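Local coordinates for protein putative short-chain dehydrogenase/reductase (Corynebacterium glutamicum, PDB 3E9N) that probably acts as an NAD(P)-dependent oxidoreductase of the short-chain dehydrogenase/reductase family, perhaps an acetoacetyl-CoA reductase, though its true substrate is unknown, at residues Glu20-Leu25 against Val31-Arg36; Gly155-Phe160 against Val171-Pro176. One frame throughout, in Å; residues are numbered along the deposited sequence.

Interaction 1: Glu20-Leu25 against Val31-Arg36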
loop_
_atom_site.group_PDB
_atom_site.type_symbol
_atom_site.label_atom_id
_atom_site.label_comp_id
_atom_site.label_asym_id
_atom_site.label_seq_id
_atom_site.Cartn_x
_atom_site.Cartn_y
_atom_site.Cartn_z
ATOM N N GLU A 20 24.671 14.671 -10.139
ATOM C CA GLU A 20 25.159 13.304 -10.320
ATOM C C GLU A 20 24.422 12.595 -11.470
ATOM O O GLU A 20 25.026 11.813 -12.208
ATOM C CB GLU A 20 25.089 12.479 -9.022
ATOM C CG GLU A 20 25.936 12.989 -7.851
ATOM C CD GLU A 20 27.405 13.066 -8.184
ATOM O OE1 GLU A 20 28.047 14.040 -7.751
ATOM O OE2 GLU A 20 27.929 12.197 -8.920
ATOM N N ILE A 21 23.129 12.859 -11.629
ATOM C CA ILE A 21 22.365 12.226 -12.712
ATOM C C ILE A 21 22.865 12.745 -14.080
ATOM O O ILE A 21 23.059 11.973 -15.029
ATOM C CB ILE A 21 20.834 12.460 -12.559
ATOM C CG1 ILE A 21 20.342 11.727 -11.299
ATOM C CG2 ILE A 21 20.089 12.056 -13.838
ATOM C CD1 ILE A 21 18.936 12.127 -10.805
ATOM N N VAL A 22 23.121 14.044 -14.173
ATOM C CA VAL A 22 23.637 14.577 -15.445
ATOM C C VAL A 22 24.991 13.977 -15.797
ATOM O O VAL A 22 25.213 13.591 -16.956
ATOM C CB VAL A 22 23.746 16.124 -15.465
ATOM C CG1 VAL A 22 24.577 16.545 -16.660
ATOM C CG2 VAL A 22 22.346 16.769 -15.506
ATOM N N LYS A 23 25.893 13.884 -14.812
ATOM C CA LYS A 23 27.219 13.308 -15.099
ATOM C C LYS A 23 27.059 11.861 -15.555
ATOM O O LYS A 23 27.761 11.429 -16.458
ATOM C CB LYS A 23 28.203 13.415 -13.908
ATOM C CG LYS A 23 28.188 14.753 -13.179
ATOM C CD LYS A 23 29.480 15.124 -12.379
ATOM C CE LYS A 23 29.858 14.017 -11.385
ATOM N NZ LYS A 23 30.272 14.543 -10.033
ATOM N N ASP A 24 26.126 11.109 -14.971
ATOM C CA ASP A 24 26.008 9.684 -15.343
ATOM C C ASP A 24 25.485 9.505 -16.756
ATOM O O ASP A 24 26.050 8.740 -17.527
ATOM C CB ASP A 24 25.120 8.888 -14.374
ATOM C CG ASP A 24 24.974 7.435 -14.777
ATOM O OD1 ASP A 24 25.854 6.664 -14.411
ATOM O OD2 ASP A 24 24.001 7.013 -15.451
ATOM N N LEU A 25 24.387 10.190 -17.066
ATOM C CA LEU A 25 23.722 10.071 -18.366
ATOM C C LEU A 25 24.527 10.616 -19.533
ATOM O O LEU A 25 24.226 10.300 -20.679
ATOM C CB LEU A 25 22.392 10.852 -18.345
ATOM C CG LEU A 25 21.287 10.352 -17.400
ATOM C CD1 LEU A 25 19.980 11.196 -17.590
ATOM C CD2 LEU A 25 21.048 8.874 -17.683
ATOM N N VAL A 31 22.661 15.506 -22.894
ATOM C CA VAL A 31 21.762 15.781 -21.772
ATOM C C VAL A 31 21.299 17.238 -21.727
ATOM O O VAL A 31 22.129 18.160 -21.570
ATOM C CB VAL A 31 22.467 15.506 -20.419
ATOM C CG1 VAL A 31 21.548 15.854 -19.268
ATOM C CG2 VAL A 31 22.938 14.062 -20.310
ATOM N N TYR A 32 19.989 17.458 -21.837
ATOM C CA TYR A 32 19.437 18.775 -21.514
ATOM C C TYR A 32 19.175 18.906 -20.045
ATOM O O TYR A 32 18.249 18.328 -19.521
ATOM C CB TYR A 32 18.201 19.062 -22.313
ATOM C CG TYR A 32 18.516 19.024 -23.792
ATOM C CD1 TYR A 32 18.756 20.204 -24.521
ATOM C CD2 TYR A 32 18.626 17.816 -24.446
ATOM C CE1 TYR A 32 19.067 20.161 -25.887
ATOM C CE2 TYR A 32 18.926 17.763 -25.778
ATOM C CZ TYR A 32 19.147 18.930 -26.500
ATOM O OH TYR A 32 19.450 18.813 -27.829
ATOM N N ALA A 33 20.012 19.697 -19.394
ATOM C CA ALA A 33 20.013 19.853 -17.971
ATOM C C ALA A 33 19.362 21.179 -17.520
ATOM O O ALA A 33 20.017 22.248 -17.528
ATOM C CB ALA A 33 21.442 19.781 -17.483
ATOM N N LEU A 34 18.100 21.106 -17.112
ATOM C CA LEU A 34 17.357 22.271 -16.636
ATOM C C LEU A 34 17.573 22.558 -15.157
ATOM O O LEU A 34 17.319 21.702 -14.290
ATOM C CB LEU A 34 15.862 22.116 -16.881
ATOM C CG LEU A 34 15.367 22.231 -18.314
ATOM C CD1 LEU A 34 15.810 20.971 -19.027
ATOM C CD2 LEU A 34 13.834 22.386 -18.353
ATOM N N GLY A 35 17.997 23.775 -14.859
ATOM C CA GLY A 35 18.404 24.089 -13.495
ATOM C C GLY A 35 18.328 25.569 -13.167
ATOM O O GLY A 35 18.116 26.401 -14.054
ATOM N N ARG A 36 18.502 25.869 -11.882
ATOM C CA ARG A 36 18.333 27.206 -11.293
ATOM C C ARG A 36 19.693 27.870 -10.965
ATOM O O ARG A 36 19.875 29.089 -11.147
ATOM C CB ARG A 36 17.503 27.086 -10.000
#
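Val22 of helix 16-25 sets its two methyls against Val31 and Ala33 of strand 30-35, and this is where the packing is tight. Its CG2 does most of the work, lying 3.7 Å from Ala33 CB and 4.0 Å from Val31 CG1. A chi1 of 167° puts CG1 beside the carbonyl carbon and CG2 beside the backbone N, and both methyls touch Val31, with Val22 CG1 4.1 Å from Val31 CG1 as the two valines meet obliquely. One turn on, Leu25 touches through its CB, 3.8 Å from Val31 CG2, while its side chain also packs on Ala8 and Val10 of strand 7-11 and on Ile214. Val31 thus works both ways, one methyl for Val22 and the other for Leu25. The solvent side of the helix differs. There Lys23 leaves the helix with its CB directed away from the strand, and its NZ reaches back one turn to Glu20 OE1 at 3.2 Å, a salt bridge on the syn side of OE1 but 28° out of the carboxylate plane. The axes of 20-25 and 31-35 run nearly antiparallel, at 171°, as the second half of the beta-alpha-beta crossover 7-11, 16-25, 30-35 that opens the Rossmann fold. Across the interface the chemistry is purely apolar: two valines, an alanine and a leucine hold the helix on the sheet by close fit, and the charges stay on its other faces.

Interaction 2: Gly155-Phe160 against Val171-Pro176; sequences GLADAF and VSTVSP
Ala157 presses its CB against Thr173 CG2 at 3.5 Å, a short approach between small groups where helix 144-164 lies over strand 170-176. Its carbonyl oxygen is also close to the strand, Ala157 O lying 3.6 Å from Val171 CG1. Next comes Asp158, whose CB leaves the helix away from the strand although the carboxylate swings back. A water bridges the gap, donating to Asp158 OD1 at 3.0 Å and to Thr173 OG1 at 2.8 Å. That threonine hydroxyl also bonds to Asn224 OD1 and Thr223 O on strand 220-229, two acceptors sharing its single proton, and Asp158 is held by salt bridges to Arg154 and Arg161. Phe160 ends the walk. With CG anti to its own N (chi1 -173°), its side chain crosses that of Val171 at about a right angle, and Phe160 CD2 meets Val171 CG2 at 3.6 Å. Tyr130 of strand 127-131 and helix 95-124 pack on the Phe160 side chain, as does Thr144 of the second subunit. Thr173 therefore divides its labour, methyl to the alanine and hydroxyl to water and strand 220-229, so the helix is joined to the sheet by apolar packing with a water-mediated polar link at one margin.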
loop_
_atom_site.group_PDB
_atom_site.type_symbol
_atom_site.label_atom_id
_atom_site.label_comp_id
_atom_site.label_asym_id
_atom_site.label_seq_id
_atom_site.Cartn_x
_atom_site.Cartn_y
_atom_site.Cartn_z
ATOM N N GLY A 155 0.610 8.359 -7.365
ATOM C CA GLY A 155 -0.582 8.012 -8.186
ATOM C C GLY A 155 -0.499 8.481 -9.647
ATOM O O GLY A 155 -1.024 7.840 -10.576
ATOM N N LEU A 156 0.117 9.632 -9.847
ATOM C CA LEU A 156 0.427 10.148 -11.178
ATOM C C LEU A 156 1.301 9.126 -11.920
ATOM O O LEU A 156 0.950 8.705 -13.011
ATOM C CB LEU A 156 1.203 11.501 -11.075
ATOM C CG LEU A 156 1.822 12.088 -12.371
ATOM C CD1 LEU A 156 0.818 12.230 -13.496
ATOM C CD2 LEU A 156 2.459 13.420 -12.105
ATOM N N ALA A 157 2.429 8.737 -11.324
ATOM C CA ALA A 157 3.351 7.831 -11.981
ATOM C C ALA A 157 2.686 6.536 -12.453
ATOM O O ALA A 157 2.859 6.140 -13.611
ATOM C CB ALA A 157 4.486 7.511 -11.075
ATOM N N ASP A 158 1.958 5.879 -11.542
ATOM C CA ASP A 158 1.256 4.623 -11.829
ATOM C C ASP A 158 0.197 4.725 -12.905
ATOM O O ASP A 158 0.026 3.787 -13.670
ATOM C CB ASP A 158 0.649 3.997 -10.532
ATOM C CG ASP A 158 1.742 3.547 -9.512
ATOM O OD1 ASP A 158 2.895 3.294 -9.946
ATOM O OD2 ASP A 158 1.488 3.478 -8.278
ATOM N N ALA A 159 -0.554 5.821 -12.954
ATOM C CA ALA A 159 -1.660 5.911 -13.953
ATOM C C ALA A 159 -1.095 6.268 -15.338
ATOM O O ALA A 159 -1.609 5.838 -16.384
ATOM C CB ALA A 159 -2.678 6.912 -13.561
ATOM N N PHE A 160 -0.035 7.058 -15.308
ATOM C CA PHE A 160 0.716 7.420 -16.494
ATOM C C PHE A 160 1.325 6.162 -17.130
ATOM O O PHE A 160 1.181 5.920 -18.354
ATOM C CB PHE A 160 1.819 8.420 -16.107
ATOM C CG PHE A 160 2.548 8.991 -17.278
ATOM C CD1 PHE A 160 1.898 9.824 -18.167
ATOM C CD2 PHE A 160 3.887 8.685 -17.502
ATOM C CE1 PHE A 160 2.582 10.348 -19.266
ATOM C CE2 PHE A 160 4.580 9.217 -18.596
ATOM C CZ PHE A 160 3.945 10.050 -19.475
ATOM N N VAL A 171 7.918 3.773 -17.279
ATOM C CA VAL A 171 7.707 4.740 -16.247
ATOM C C VAL A 171 8.223 4.150 -14.946
ATOM O O VAL A 171 7.936 3.008 -14.621
ATOM C CB VAL A 171 6.253 5.118 -16.129
ATOM C CG1 VAL A 171 6.104 6.222 -15.072
ATOM C CG2 VAL A 171 5.734 5.650 -17.464
ATOM N N SER A 172 9.005 4.942 -14.215
ATOM C CA SER A 172 9.626 4.464 -13.029
ATOM C C SER A 172 9.701 5.514 -11.922
ATOM O O SER A 172 9.821 6.717 -12.182
ATOM C CB SER A 172 11.002 3.922 -13.375
ATOM O OG SER A 172 11.592 3.384 -12.208
ATOM N N THR A 173 9.615 5.042 -10.678
ATOM C CA THR A 173 9.735 5.907 -9.540
ATOM C C THR A 173 10.875 5.472 -8.684
ATOM O O THR A 173 10.962 4.344 -8.257
ATOM C CB THR A 173 8.488 5.865 -8.655
ATOM O OG1 THR A 173 8.251 4.496 -8.300
ATOM C CG2 THR A 173 7.294 6.388 -9.409
ATOM N N VAL A 174 11.764 6.382 -8.404
ATOM C CA VAL A 174 12.809 6.089 -7.511
ATOM C C VAL A 174 12.391 6.798 -6.246
ATOM O O VAL A 174 12.181 8.005 -6.281
ATOM C CB VAL A 174 14.152 6.618 -8.080
ATOM C CG1 VAL A 174 15.256 6.572 -7.006
ATOM C CG2 VAL A 174 14.515 5.812 -9.353
ATOM N N SER A 175 12.247 6.066 -5.133
ATOM C CA SER A 175 11.686 6.693 -3.910
ATOM C C SER A 175 12.656 6.735 -2.744
ATOM O O SER A 175 12.816 5.752 -2.006
ATOM C CB SER A 175 10.404 6.010 -3.455
ATOM O OG SER A 175 9.672 5.488 -4.551
ATOM N N PRO A 176 13.336 7.857 -2.579
ATOM C CA PRO A 176 14.147 8.031 -1.358
ATOM C C PRO A 176 13.298 8.273 -0.096
ATOM O O PRO A 176 12.155 8.727 -0.173
ATOM C CB PRO A 176 14.983 9.278 -1.650
ATOM C CG PRO A 176 14.463 9.820 -2.985
ATOM C CD PRO A 176 13.222 9.077 -3.376
HETATM O O HOH W 1 5.872 3.727 -9.489
#

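In the fold
Both contacts are buried helix-on-strand packings on one seven-stranded parallel sheet of order 3-2-1-4-5-6-7, but they sit on opposite sides of the chain's centre, with their own centres about 20 Å apart. Interaction 1 belongs to the first half of the Rossmann fold and stays within the subunit. Interaction 2 lies toward the other end of the sheet, where helix 144-164 also meets a second subunit. They share no helix or strand, yet helix 203-214 packs against elements of both: on 20-25 in one, and on 171-176 in the other. Chemically, the first contact is wholly apolar, whereas the second adds a water bridge.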